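Local coordinates for protein amidase, hydantoinase/carbamoylase family (Burkholderia ambifaria, PDB 5TP4) that probably hydrolyses the carbon-nitrogen bond of N-carbamoyl-L-amino acids, as a zinc-dependent amidase of the peptidase M20 family, at residues R22-M27 against G107-L112; L53-C58 against M63-D68; A18-S23 against D399-G404. One frame throughout, in Å; residues are numbered along the deposited sequence. Where two conformers were deposited one is given.

Interaction 1. Residues R22-M27 against G107-L112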
ATOM      1  N   ARG B  22     -30.222 -21.915  23.276  1.00 12.81           N
ATOM      2  CA  ARG B  22     -30.337 -21.065  24.459  1.00 11.25           C
ATOM      3  C   ARG B  22     -29.008 -20.941  25.194  1.00 10.11           C
ATOM      4  O   ARG B  22     -28.672 -19.862  25.698  1.00 13.32           O
ATOM      5  CB  ARG B  22     -31.420 -21.623  25.387  1.00 17.11           C
ATOM      6  N   SER B  23     -28.228 -22.027  25.269  1.00  9.47           N
ATOM      7  CA  SER B  23     -26.938 -21.908  25.952  1.00 12.01           C
ATOM      8  C   SER B  23     -26.006 -20.976  25.189  1.00 10.17           C
ATOM      9  O   SER B  23     -25.242 -20.210  25.788  1.00  9.41           O
ATOM     10  CB  SER B  23     -26.289 -23.289  26.145  1.00 11.02           C
ATOM     11  OG  SER B  23     -25.797 -23.832  24.929  1.00 15.91           O
ATOM     12  N   LEU B  24     -26.075 -21.017  23.865  1.00  8.77           N
ATOM     13  CA  LEU B  24     -25.301 -20.086  23.055  1.00  8.68           C
ATOM     14  C   LEU B  24     -25.755 -18.651  23.273  1.00  9.33           C
ATOM     15  O   LEU B  24     -24.930 -17.738  23.347  1.00 12.50           O
ATOM     16  CB  LEU B  24     -25.443 -20.467  21.584  1.00  8.63           C
ATOM     17  CG  LEU B  24     -24.537 -21.661  21.260  1.00 10.59           C
ATOM     18  CD1 LEU B  24     -25.017 -22.339  19.995  1.00 14.87           C
ATOM     19  CD2 LEU B  24     -23.085 -21.165  21.126  1.00 11.88           C
ATOM     20  N   ALA B  25     -27.063 -18.434  23.321  1.00  9.81           N
ATOM     21  CA  ALA B  25     -27.561 -17.090  23.558  1.00 13.47           C
ATOM     22  C   ALA B  25     -27.114 -16.584  24.920  1.00 13.69           C
ATOM     23  O   ALA B  25     -26.722 -15.420  25.059  1.00 14.81           O
ATOM     24  CB  ALA B  25     -29.083 -17.073  23.457  1.00 14.78           C
ATOM     25  N   ASP B  26     -27.181 -17.448  25.942  1.00 13.30           N
ATOM     26  CA  ASP B  26     -26.784 -17.054  27.287  1.00 12.90           C
ATOM     27  C   ASP B  26     -25.292 -16.761  27.361  1.00 10.42           C
ATOM     28  O   ASP B  26     -24.888 -15.773  27.990  1.00 11.84           O
ATOM     29  CB  ASP B  26     -27.154 -18.144  28.302  1.00 11.99           C
ATOM     30  CG  ASP B  26     -28.658 -18.194  28.598  1.00 18.42           C
ATOM     31  OD1 ASP B  26     -29.366 -17.183  28.407  1.00 25.67           O
ATOM     32  OD2 ASP B  26     -29.125 -19.253  29.053  1.00 22.93           O
ATOM     33  N   MET B  27     -24.461 -17.589  26.711  1.00  9.80           N
ATOM     34  CA  MET B  27     -23.019 -17.355  26.774  1.00 11.27           C
ATOM     35  C   MET B  27     -22.651 -16.094  26.004  1.00 12.64           C
ATOM     36  O   MET B  27     -21.775 -15.331  26.431  1.00 13.14           O
ATOM     37  CB  MET B  27     -22.254 -18.570  26.245  1.00 11.68           C
ATOM     38  CG  MET B  27     -20.732 -18.460  26.345  1.00 10.77           C
ATOM     39  SD  MET B  27     -20.106 -18.281  28.038  1.00 11.94           S
ATOM     40  CE  MET B  27     -20.292 -19.979  28.652  1.00 11.61           C
ATOM     41  N   GLY B 107     -18.305 -25.050  19.650  1.00  8.54           N
ATOM     42  CA  GLY B 107     -17.795 -26.394  19.897  1.00  9.13           C
ATOM     43  C   GLY B 107     -17.737 -26.777  21.368  1.00  8.66           C
ATOM     44  O   GLY B 107     -17.920 -27.951  21.722  1.00  7.03           O
ATOM     45  N   VAL B 108     -17.483 -25.802  22.245  1.00  9.17           N
ATOM     46  CA  VAL B 108     -17.511 -26.052  23.681  1.00  9.07           C
ATOM     47  C   VAL B 108     -18.932 -26.376  24.133  1.00  8.92           C
ATOM     48  O   VAL B 108     -19.168 -27.362  24.840  1.00  8.51           O
ATOM     49  CB  VAL B 108     -16.943 -24.836  24.433  1.00 10.02           C
ATOM     50  CG1 VAL B 108     -17.089 -24.991  25.966  1.00 12.35           C
ATOM     51  CG2 VAL B 108     -15.477 -24.596  24.020  1.00 10.62           C
ATOM     52  N   LEU B 109     -19.900 -25.568  23.717  1.00  7.92           N
ATOM     53  CA  LEU B 109     -21.262 -25.807  24.167  1.00  6.84           C
ATOM     54  C   LEU B 109     -21.921 -26.956  23.446  1.00  8.18           C
ATOM     55  O   LEU B 109     -22.847 -27.560  23.994  1.00 12.33           O
ATOM     56  CB  LEU B 109     -22.099 -24.534  24.026  1.00  9.07           C
ATOM     57  CG  LEU B 109     -21.565 -23.354  24.871  1.00 10.39           C
ATOM     58  CD1 LEU B 109     -22.526 -22.145  24.709  1.00 10.49           C
ATOM     59  CD2 LEU B 109     -21.384 -23.710  26.362  1.00 10.94           C
ATOM     60  N   ALA B 110     -21.420 -27.320  22.268  1.00  8.18           N
ATOM     61  CA  ALA B 110     -21.832 -28.580  21.662  1.00  6.49           C
ATOM     62  C   ALA B 110     -21.416 -29.750  22.541  1.00  7.91           C
ATOM     63  O   ALA B 110     -22.201 -30.670  22.766  1.00  8.21           O
ATOM     64  CB  ALA B 110     -21.234 -28.724  20.263  1.00  9.61           C
ATOM     65  N   GLY B 111     -20.205 -29.706  23.093  1.00  9.05           N
ATOM     66  CA  GLY B 111     -19.811 -30.750  24.021  1.00 13.52           C
ATOM     67  C   GLY B 111     -20.725 -30.819  25.229  1.00 10.13           C
ATOM     68  O   GLY B 111     -21.118 -31.906  25.661  1.00  8.45           O
ATOM     69  N   LEU B 112     -21.068 -29.664  25.799  1.00  8.59           N
ATOM     70  CA  LEU B 112     -21.986 -29.679  26.936  1.00 11.07           C
ATOM     71  C   LEU B 112     -23.326 -30.283  26.538  1.00  9.45           C
ATOM     72  O   LEU B 112     -23.917 -31.066  27.288  1.00 10.02           O
ATOM     73  CB  LEU B 112     -22.169 -28.261  27.484  1.00  7.64           C
ATOM     74  CG  LEU B 112     -23.223 -28.089  28.590  1.00  9.01           C
ATOM     75  CD1 LEU B 112     -22.851 -28.852  29.873  1.00 12.12           C
ATOM     76  CD2 LEU B 112     -23.371 -26.583  28.893  1.00 10.84           C
TER
HETATM   77  O   HOH W   1     -24.761 -26.428  25.647  1.00 10.54           O
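The flat group of this contact is the Ser23 peptide carbonyl: Leu109 CD1 lies over one of its faces, 3.5 Å from Ser23 O, and Trp57 of helix 45-60 also packs on that oxygen. The same methyl touches three residues of helix 17-28. It meets Ser23 OG at 3.7 Å, Leu24 CD2 at 3.8 Å and Met27 CB at 3.9 Å, and so makes the closest approach to each of the three, with Leu109 CB also near Ser23 OG. Leu24 and Leu109 run past each other in opposite directions. Met27 CB points toward the leucine's helix; beyond it the chain has CG anti to the backbone N (chi1 -177°) and bends at chi2 and chi3.

The polar link is indirect. One water donates to Ser23 OG (2.9 Å) and to Leu109 O (2.8 Å), while Ser23 OG itself donates to Leu20 O one turn back. The hydroxyl is therefore held by two bonds, with its proton committed to its own helix.

The axes of the segments pass 10.2 Å apart with their directions at 135°, midway between antiparallel and perpendicular. Leu24 also touches Val105 and lies about 9 Å, side chain to side chain, from Asp103, a predicted zinc ligand. This is buried helix-helix packing in the catalytic alpha/beta domain of an M20 metallohydrolase, with the Leu24 side chain about 12 Å from a bound zinc ion.

Interaction 2. Residues L53-C58 against M63-D68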
ATOM      1  N   LEU B  53     -19.324 -19.593  34.024  1.00 14.75           N
ATOM      2  CA  LEU B  53     -20.659 -19.996  33.569  1.00 12.04           C
ATOM      3  C   LEU B  53     -20.636 -21.404  32.985  1.00 11.40           C
ATOM      4  O   LEU B  53     -21.444 -22.256  33.374  1.00 12.75           O
ATOM      5  CB  LEU B  53     -21.187 -19.000  32.541  1.00 15.25           C
ATOM      6  CG  LEU B  53     -22.590 -19.315  32.010  1.00 13.56           C
ATOM      7  CD1 LEU B  53     -23.558 -19.369  33.191  1.00 12.33           C
ATOM      8  CD2 LEU B  53     -23.038 -18.232  30.981  1.00 13.82           C
ATOM      9  N   PHE B  54     -19.721 -21.660  32.032  1.00 11.66           N
ATOM     10  CA  PHE B  54     -19.555 -22.999  31.465  1.00 11.26           C
ATOM     11  C   PHE B  54     -19.302 -24.046  32.549  1.00 12.37           C
ATOM     12  O   PHE B  54     -19.901 -25.131  32.530  1.00 11.39           O
ATOM     13  CB  PHE B  54     -18.405 -22.985  30.462  1.00 12.19           C
ATOM     14  CG  PHE B  54     -18.034 -24.341  29.941  1.00 13.32           C
ATOM     15  CD1 PHE B  54     -18.911 -25.065  29.161  1.00 10.49           C
ATOM     16  CD2 PHE B  54     -16.790 -24.880  30.245  1.00 11.17           C
ATOM     17  CE1 PHE B  54     -18.554 -26.337  28.690  1.00  9.70           C
ATOM     18  CE2 PHE B  54     -16.424 -26.138  29.768  1.00 16.08           C
ATOM     19  CZ  PHE B  54     -17.318 -26.858  28.987  1.00 11.75           C
ATOM     20  N   ALA B  55     -18.396 -23.753  33.492  1.00 12.19           N
ATOM     21  CA  ALA B  55     -18.069 -24.756  34.506  1.00 11.60           C
ATOM     22  C   ALA B  55     -19.289 -25.073  35.338  1.00 15.28           C
ATOM     23  O   ALA B  55     -19.548 -26.231  35.677  1.00 11.47           O
ATOM     24  CB  ALA B  55     -16.932 -24.274  35.432  1.00  9.08           C
ATOM     25  N   GLN B  56     -20.065 -24.045  35.660  1.00 11.40           N
ATOM     26  CA  GLN B  56     -21.265 -24.251  36.455  1.00 16.17           C
ATOM     27  C   GLN B  56     -22.237 -25.173  35.732  1.00 14.98           C
ATOM     28  O   GLN B  56     -22.778 -26.119  36.320  1.00 12.62           O
ATOM     29  CB  GLN B  56     -21.920 -22.902  36.748  1.00 16.67           C
ATOM     30  CG  GLN B  56     -23.273 -23.058  37.403  1.00 21.92           C
ATOM     31  CD  GLN B  56     -23.153 -23.541  38.832  1.00 34.39           C
ATOM     32  OE1 GLN B  56     -22.373 -22.994  39.623  1.00 35.10           O
ATOM     33  NE2 GLN B  56     -23.921 -24.574  39.174  1.00 39.76           N
ATOM     34  N   TRP B  57     -22.476 -24.904  34.447  1.00 10.47           N
ATOM     35  CA  TRP B  57     -23.336 -25.772  33.650  1.00 10.16           C
ATOM     36  C   TRP B  57     -22.826 -27.207  33.653  1.00 14.34           C
ATOM     37  O   TRP B  57     -23.614 -28.154  33.775  1.00 11.87           O
ATOM     38  CB  TRP B  57     -23.399 -25.255  32.216  1.00 12.35           C
ATOM     39  CG  TRP B  57     -24.198 -24.004  32.092  1.00 13.88           C
ATOM     40  CD1 TRP B  57     -25.071 -23.513  32.981  1.00 14.99           C
ATOM     41  CD2 TRP B  57     -24.206 -23.120  30.963  1.00 12.10           C
ATOM     42  NE1 TRP B  57     -25.644 -22.339  32.493  1.00 14.31           N
ATOM     43  CE2 TRP B  57     -25.115 -22.083  31.251  1.00 13.23           C
ATOM     44  CE3 TRP B  57     -23.513 -23.096  29.746  1.00 11.06           C
ATOM     45  CZ2 TRP B  57     -25.361 -21.039  30.357  1.00 15.14           C
ATOM     46  CZ3 TRP B  57     -23.763 -22.064  28.856  1.00 13.71           C
ATOM     47  CH2 TRP B  57     -24.678 -21.044  29.177  1.00  8.95           C
ATOM     48  N   CYS B  58     -21.510 -27.384  33.520  1.00 12.27           N
ATOM     49  CA  CYS B  58     -20.954 -28.735  33.503  1.00 12.29           C
ATOM     50  C   CYS B  58     -21.195 -29.452  34.816  1.00  8.81           C
ATOM     51  O   CYS B  58     -21.567 -30.635  34.827  1.00 10.40           O
ATOM     52  CB  CYS B  58     -19.458 -28.695  33.216  1.00 10.20           C
ATOM     53  SG  CYS B  58     -19.085 -28.254  31.509  1.00 11.60           S
ATOM     54  N   MET B  63     -20.816 -33.344  35.928  1.00 11.35           N
ATOM     55  CA  MET B  63     -19.405 -33.447  35.580  0.57 10.66           C
ATOM     56  C   MET B  63     -18.524 -32.885  36.695  1.00 13.02           C
ATOM     57  O   MET B  63     -18.961 -32.071  37.511  1.00 12.69           O
ATOM     58  CB  MET B  63     -19.128 -32.687  34.286  0.57  8.75           C
ATOM     59  CG  MET B  63     -20.053 -33.107  33.126  0.57  8.39           C
ATOM     60  SD  MET B  63     -19.657 -32.232  31.619  0.57 11.19           S
ATOM     61  CE  MET B  63     -18.458 -33.353  30.883  0.57 10.29           C
ATOM     62  N   THR B  64     -17.262 -33.308  36.710  1.00 11.35           N
ATOM     63  CA  THR B  64     -16.257 -32.664  37.547  1.00 11.99           C
ATOM     64  C   THR B  64     -15.398 -31.776  36.649  1.00 13.14           C
ATOM     65  O   THR B  64     -15.180 -32.084  35.472  1.00 13.21           O
ATOM     66  CB  THR B  64     -15.394 -33.676  38.301  1.00 14.68           C
ATOM     67  OG1 THR B  64     -14.751 -34.559  37.378  1.00 14.48           O
ATOM     68  CG2 THR B  64     -16.252 -34.503  39.242  1.00 15.89           C
ATOM     69  N   VAL B  65     -14.967 -30.644  37.188  1.00  9.39           N
ATOM     70  CA  VAL B  65     -14.300 -29.605  36.404  1.00  8.98           C
ATOM     71  C   VAL B  65     -12.977 -29.250  37.060  1.00  9.35           C
ATOM     72  O   VAL B  65     -12.882 -29.173  38.287  1.00 13.61           O
ATOM     73  CB  VAL B  65     -15.177 -28.340  36.274  1.00 12.56           C
ATOM     74  CG1 VAL B  65     -14.448 -27.268  35.452  1.00 13.80           C
ATOM     75  CG2 VAL B  65     -16.528 -28.668  35.605  1.00  9.18           C
ATOM     76  N   SER B  66     -11.947 -29.053  36.244  1.00 11.83           N
ATOM     77  CA  SER B  66     -10.626 -28.688  36.735  1.00 11.94           C
ATOM     78  C   SER B  66      -9.926 -27.873  35.655  1.00 10.46           C
ATOM     79  O   SER B  66     -10.316 -27.903  34.483  1.00 12.62           O
ATOM     80  CB  SER B  66      -9.787 -29.931  37.083  1.00 15.10           C
ATOM     81  OG  SER B  66      -9.455 -30.675  35.910  1.00 17.60           O
ATOM     82  N   VAL B  67      -8.875 -27.152  36.068  1.00 13.03           N
ATOM     83  CA  VAL B  67      -7.965 -26.475  35.148  1.00 12.67           C
ATOM     84  C   VAL B  67      -6.568 -27.041  35.339  1.00 10.92           C
ATOM     85  O   VAL B  67      -6.195 -27.482  36.434  1.00 11.13           O
ATOM     86  CB  VAL B  67      -7.924 -24.938  35.335  1.00 11.27           C
ATOM     87  CG1 VAL B  67      -9.191 -24.283  34.786  1.00 13.34           C
ATOM     88  CG2 VAL B  67      -7.724 -24.576  36.789  1.00 11.75           C
ATOM     89  N   ASP B  68      -5.797 -27.059  34.247  1.00 13.15           N
ATOM     90  CA  ASP B  68      -4.391 -27.434  34.344  1.00 12.81           C
ATOM     91  C   ASP B  68      -3.545 -26.184  34.559  1.00 17.00           C
ATOM     92  O   ASP B  68      -4.069 -25.075  34.722  1.00 14.11           O
ATOM     93  CB  ASP B  68      -3.950 -28.249  33.127  1.00 11.29           C
ATOM     94  CG  ASP B  68      -3.917 -27.447  31.820  1.00 13.47           C
ATOM     95  OD1 ASP B  68      -3.942 -26.192  31.838  1.00 11.39           O
ATOM     96  OD2 ASP B  68      -3.878 -28.114  30.762  1.00 10.72           O
TER
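The amide of Met63 donates to Cys58 O at 3.0 Å with an N-H...O angle of 157°, the sole hydrogen bond between the two segments. The donor is tilted 31° from the carbonyl plane. Because it spans five residues, this is a 6→1 bond; it closes the end of helix 45-60, from which the chain turns within three residues into strand 64-67.

Beyond the turn, Val65 reaches back against the helix with both branches. Its CG1, anti to the backbone N (chi1 180°), meets Ala55 CB at 3.9 Å, while CG2 comes to 3.8 Å from Cys58 CB. The valine thus bridges two residues that lie about one turn apart on the same helical face. Cys58 also makes contact on the Met63 side: its CB is 3.9 Å from Met63 SD in the conformer given, but a second conformer of this methionine makes that contact less certain. Inside the helix, Cys58 SG rests over one face of the Phe54 ring, 3.3 Å above its plane and displaced toward the rim.

The strand is antiparallel to strand 73-77, whose Leu73 touches Val65 and whose Ala75 touches Cys58, so the helix covers this part of the sheet. The helix also meets two others: Trp57 packs on Leu109 and Leu112 of helix 105-121 and makes a cation-pi contact with Arg116, while Leu53 and Phe54 lie against Met27 of helix 17-28.

Interaction 3. Residues A18-S23 against D399-G404. With EDO (1,2-ethanediol), chain V.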
ATOM      1  N   ALA B  18     -32.943 -26.745  20.762  1.00 10.71           N
ATOM      2  CA  ALA B  18     -33.352 -25.492  21.391  1.00 11.93           C
ATOM      3  C   ALA B  18     -32.548 -25.215  22.660  1.00 12.42           C
ATOM      4  O   ALA B  18     -32.222 -24.053  22.963  1.00 13.19           O
ATOM      5  CB  ALA B  18     -34.849 -25.545  21.700  1.00 13.04           C
ATOM      6  N   ARG B  19     -32.251 -26.264  23.437  1.00 10.35           N
ATOM      7  CA  ARG B  19     -31.478 -26.097  24.656  1.00 14.12           C
ATOM      8  C   ARG B  19     -30.073 -25.617  24.331  1.00 15.04           C
ATOM      9  O   ARG B  19     -29.549 -24.713  24.987  1.00 11.05           O
ATOM     10  CB  ARG B  19     -31.443 -27.419  25.445  1.00 11.00           C
ATOM     11  CG  ARG B  19     -30.705 -27.323  26.809  1.00 12.80           C
ATOM     12  CD  ARG B  19     -30.927 -28.609  27.600  1.00 12.63           C
ATOM     13  NE  ARG B  19     -30.432 -29.783  26.859  1.00 12.77           N
ATOM     14  CZ  ARG B  19     -30.762 -31.042  27.152  1.00 17.92           C
ATOM     15  NH1 ARG B  19     -31.580 -31.285  28.182  1.00 15.89           N
ATOM     16  NH2 ARG B  19     -30.272 -32.055  26.430  1.00 13.04           N
ATOM     17  N   LEU B  20     -29.472 -26.174  23.282  1.00 11.53           N
ATOM     18  CA  LEU B  20     -28.140 -25.732  22.868  1.00  9.96           C
ATOM     19  C   LEU B  20     -28.179 -24.284  22.370  1.00 11.38           C
ATOM     20  O   LEU B  20     -27.295 -23.483  22.705  1.00 11.90           O
ATOM     21  CB  LEU B  20     -27.595 -26.686  21.792  1.00  7.98           C
ATOM     22  CG  LEU B  20     -26.292 -26.292  21.071  1.00 10.01           C
ATOM     23  CD1 LEU B  20     -25.151 -25.951  22.022  1.00 12.90           C
ATOM     24  CD2 LEU B  20     -25.836 -27.396  20.149  1.00  8.18           C
ATOM     25  N   TRP B  21     -29.213 -23.924  21.601  1.00 11.76           N
ATOM     26  CA  TRP B  21     -29.324 -22.555  21.097  1.00  9.54           C
ATOM     27  C   TRP B  21     -29.448 -21.562  22.245  1.00 12.51           C
ATOM     28  O   TRP B  21     -28.818 -20.500  22.222  1.00 11.56           O
ATOM     29  CB  TRP B  21     -30.515 -22.451  20.133  1.00 10.07           C
ATOM     30  CG  TRP B  21     -30.663 -21.110  19.476  1.00 15.45           C
ATOM     31  CD1 TRP B  21     -31.494 -20.089  19.853  1.00 15.19           C
ATOM     32  CD2 TRP B  21     -29.963 -20.651  18.308  1.00 15.61           C
ATOM     33  NE1 TRP B  21     -31.345 -19.026  18.995  1.00 15.75           N
ATOM     34  CE2 TRP B  21     -30.404 -19.343  18.047  1.00 15.79           C
ATOM     35  CE3 TRP B  21     -28.974 -21.215  17.483  1.00 15.54           C
ATOM     36  CZ2 TRP B  21     -29.933 -18.598  16.960  1.00 19.73           C
ATOM     37  CZ3 TRP B  21     -28.494 -20.467  16.413  1.00 13.91           C
ATOM     38  CH2 TRP B  21     -28.976 -19.173  16.164  1.00 15.21           C
ATOM     39  N   ARG B  22     -30.222 -21.915  23.276  1.00 12.81           N
ATOM     40  CA  ARG B  22     -30.337 -21.065  24.459  1.00 11.25           C
ATOM     41  C   ARG B  22     -29.008 -20.941  25.194  1.00 10.11           C
ATOM     42  O   ARG B  22     -28.672 -19.862  25.698  1.00 13.32           O
ATOM     43  CB  ARG B  22     -31.420 -21.623  25.387  1.00 17.11           C
ATOM     44  N   SER B  23     -28.228 -22.027  25.269  1.00  9.47           N
ATOM     45  CA  SER B  23     -26.938 -21.908  25.952  1.00 12.01           C
ATOM     46  C   SER B  23     -26.006 -20.976  25.189  1.00 10.17           C
ATOM     47  O   SER B  23     -25.242 -20.210  25.788  1.00  9.41           O
ATOM     48  CB  SER B  23     -26.289 -23.289  26.145  1.00 11.02           C
ATOM     49  OG  SER B  23     -25.797 -23.832  24.929  1.00 15.91           O
ATOM     50  N   ASP B 399     -30.935 -24.692  12.952  1.00 14.23           N
ATOM     51  CA  ASP B 399     -30.934 -26.085  12.518  1.00 14.39           C
ATOM     52  C   ASP B 399     -29.544 -26.580  12.116  1.00 12.74           C
ATOM     53  O   ASP B 399     -29.279 -27.784  12.185  1.00 11.31           O
ATOM     54  CB  ASP B 399     -31.938 -26.269  11.367  1.00 14.92           C
ATOM     55  CG  ASP B 399     -33.376 -26.157  11.817  1.00 23.49           C
ATOM     56  OD1 ASP B 399     -33.656 -26.063  13.037  1.00 28.17           O
ATOM     57  OD2 ASP B 399     -34.246 -26.155  10.924  1.00 32.63           O
ATOM     58  N   ASP B 400     -28.634 -25.702  11.680  1.00 10.71           N
ATOM     59  CA  ASP B 400     -27.280 -26.165  11.377  1.00  9.71           C
ATOM     60  C   ASP B 400     -26.514 -26.442  12.661  1.00 10.79           C
ATOM     61  O   ASP B 400     -25.788 -27.439  12.765  1.00 10.52           O
ATOM     62  CB  ASP B 400     -26.549 -25.119  10.541  1.00 10.68           C
ATOM     63  CG  ASP B 400     -27.140 -24.971   9.155  1.00 20.36           C
ATOM     64  OD1 ASP B 400     -27.744 -25.952   8.668  1.00 19.21           O
ATOM     65  OD2 ASP B 400     -26.997 -23.882   8.559  1.00 19.57           O
ATOM     66  N   VAL B 401     -26.701 -25.571  13.661  1.00 13.09           N
ATOM     67  CA  VAL B 401     -26.140 -25.810  14.985  1.00  9.14           C
ATOM     68  C   VAL B 401     -26.615 -27.156  15.510  1.00 10.71           C
ATOM     69  O   VAL B 401     -25.824 -27.984  15.987  1.00 10.15           O
ATOM     70  CB  VAL B 401     -26.538 -24.661  15.934  1.00 10.07           C
ATOM     71  CG1 VAL B 401     -26.364 -25.073  17.395  1.00 12.94           C
ATOM     72  CG2 VAL B 401     -25.740 -23.390  15.596  1.00 10.86           C
ATOM     73  N   THR B 402     -27.913 -27.403  15.421  1.00  8.98           N
ATOM     74  CA  THR B 402     -28.442 -28.668  15.917  1.00  8.84           C
ATOM     75  C   THR B 402     -27.860 -29.851  15.157  1.00 12.17           C
ATOM     76  O   THR B 402     -27.382 -30.815  15.762  1.00 12.00           O
ATOM     77  CB  THR B 402     -29.960 -28.670  15.814  1.00 10.77           C
ATOM     78  OG1 THR B 402     -30.489 -27.582  16.573  1.00 12.82           O
ATOM     79  CG2 THR B 402     -30.538 -30.007  16.359  1.00 10.66           C
ATOM     80  N   ARG B 403     -27.920 -29.816  13.820  1.00  9.15           N
ATOM     81  CA  ARG B 403     -27.516 -31.000  13.060  1.00  9.79           C
ATOM     82  C   ARG B 403     -26.017 -31.272  13.165  1.00 10.78           C
ATOM     83  O   ARG B 403     -25.604 -32.431  13.260  1.00  8.66           O
ATOM     84  CB  ARG B 403     -27.956 -30.855  11.608  1.00 10.32           C
ATOM     85  CG  ARG B 403     -29.506 -30.956  11.472  1.00  9.95           C
ATOM     86  CD  ARG B 403     -29.988 -30.758  10.084  1.00 15.82           C
ATOM     87  NE  ARG B 403     -29.819 -29.377   9.668  1.00 24.09           N
ATOM     88  CZ  ARG B 403     -30.261 -28.879   8.520  1.00 26.61           C
ATOM     89  NH1 ARG B 403     -30.912 -29.662   7.655  1.00 20.03           N
ATOM     90  NH2 ARG B 403     -30.044 -27.595   8.242  1.00 23.47           N
ATOM     91  N   GLY B 404     -25.183 -30.230  13.195  1.00 10.56           N
ATOM     92  CA  GLY B 404     -23.768 -30.458  13.438  1.00 11.00           C
ATOM     93  C   GLY B 404     -23.515 -31.149  14.769  1.00 11.04           C
ATOM     94  O   GLY B 404     -22.620 -31.998  14.883  1.00 10.65           O
TER
HETATM   95  C1  EDO V 507     -26.164 -17.153  19.530  1.00 33.31           C
HETATM   96  O1  EDO V 507     -26.666 -15.906  19.029  1.00 37.11           O
HETATM   97  C2  EDO V 507     -27.186 -18.262  19.282  1.00 35.91           C
HETATM   98  O2  EDO V 507     -28.244 -18.175  20.244  1.00 32.87           O
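Packing of an N-terminal helix on a C-terminal one, within the catalytic domain of the M20 fold, brings Leu20 and Trp21 of helix 17-28 against Val401 of helix 398-416. Val401 is the sole residue of its segment in close contact, and its two methyls divide the work. CG1, anti to the backbone N (chi1 162°), meets Leu20 CD2 at 3.6 Å, the two side chains crossing obliquely. CG2 goes instead to the edge of the indole, near the ring plane, with Trp21 CZ3 4.1 Å away; here the side chains cross at about a right angle. No hydrogen bond joins the segments, so the evidence is for apolar packing alone.

A 1,2-ethanediol, probably from the crystallisation liquor, lies over one face of the same indole, its O2 3.3 Å above the plane and centred on it. That hydroxyl donates to Trp21 O at 3.1 Å, and the diol is also hydrogen-bonded to Arg101 NE. Helix 105-121 borders both partners: Leu20 touches Leu109, Arg19 forms salt bridges with Glu113 and Asp120, and Val401 O is hydrogen-bonded to Tyr106 OH.

Within helix 398-416, Arg403 is held by its own turn. Its NH2 makes a salt bridge to Asp400 OD1 whose hydrogen bond is weak. Its NE donates to Asp399 O at 3.0 Å from 65° out of the carbonyl plane, while the backbone N of Arg403 reaches that oxygen from the opposite face.

How the interactions relate
From the N terminus, helix 17-28 comes first and supplies one side of both interaction 1 and interaction 3. Interaction 3 closes the longest loop, 375 residues between its segments, bringing the last long helix back to the first. Interaction 1 closes a loop of 79 residues onto helix 105-121, and interaction 2, a local turn from helix 45-60 into strand 64-67, nests inside both. The centres of interactions 1 and 3 lie about 8 Å apart, against about 13 Å for interactions 1 and 2, and none cross. Together they join four helices and strand 64-67.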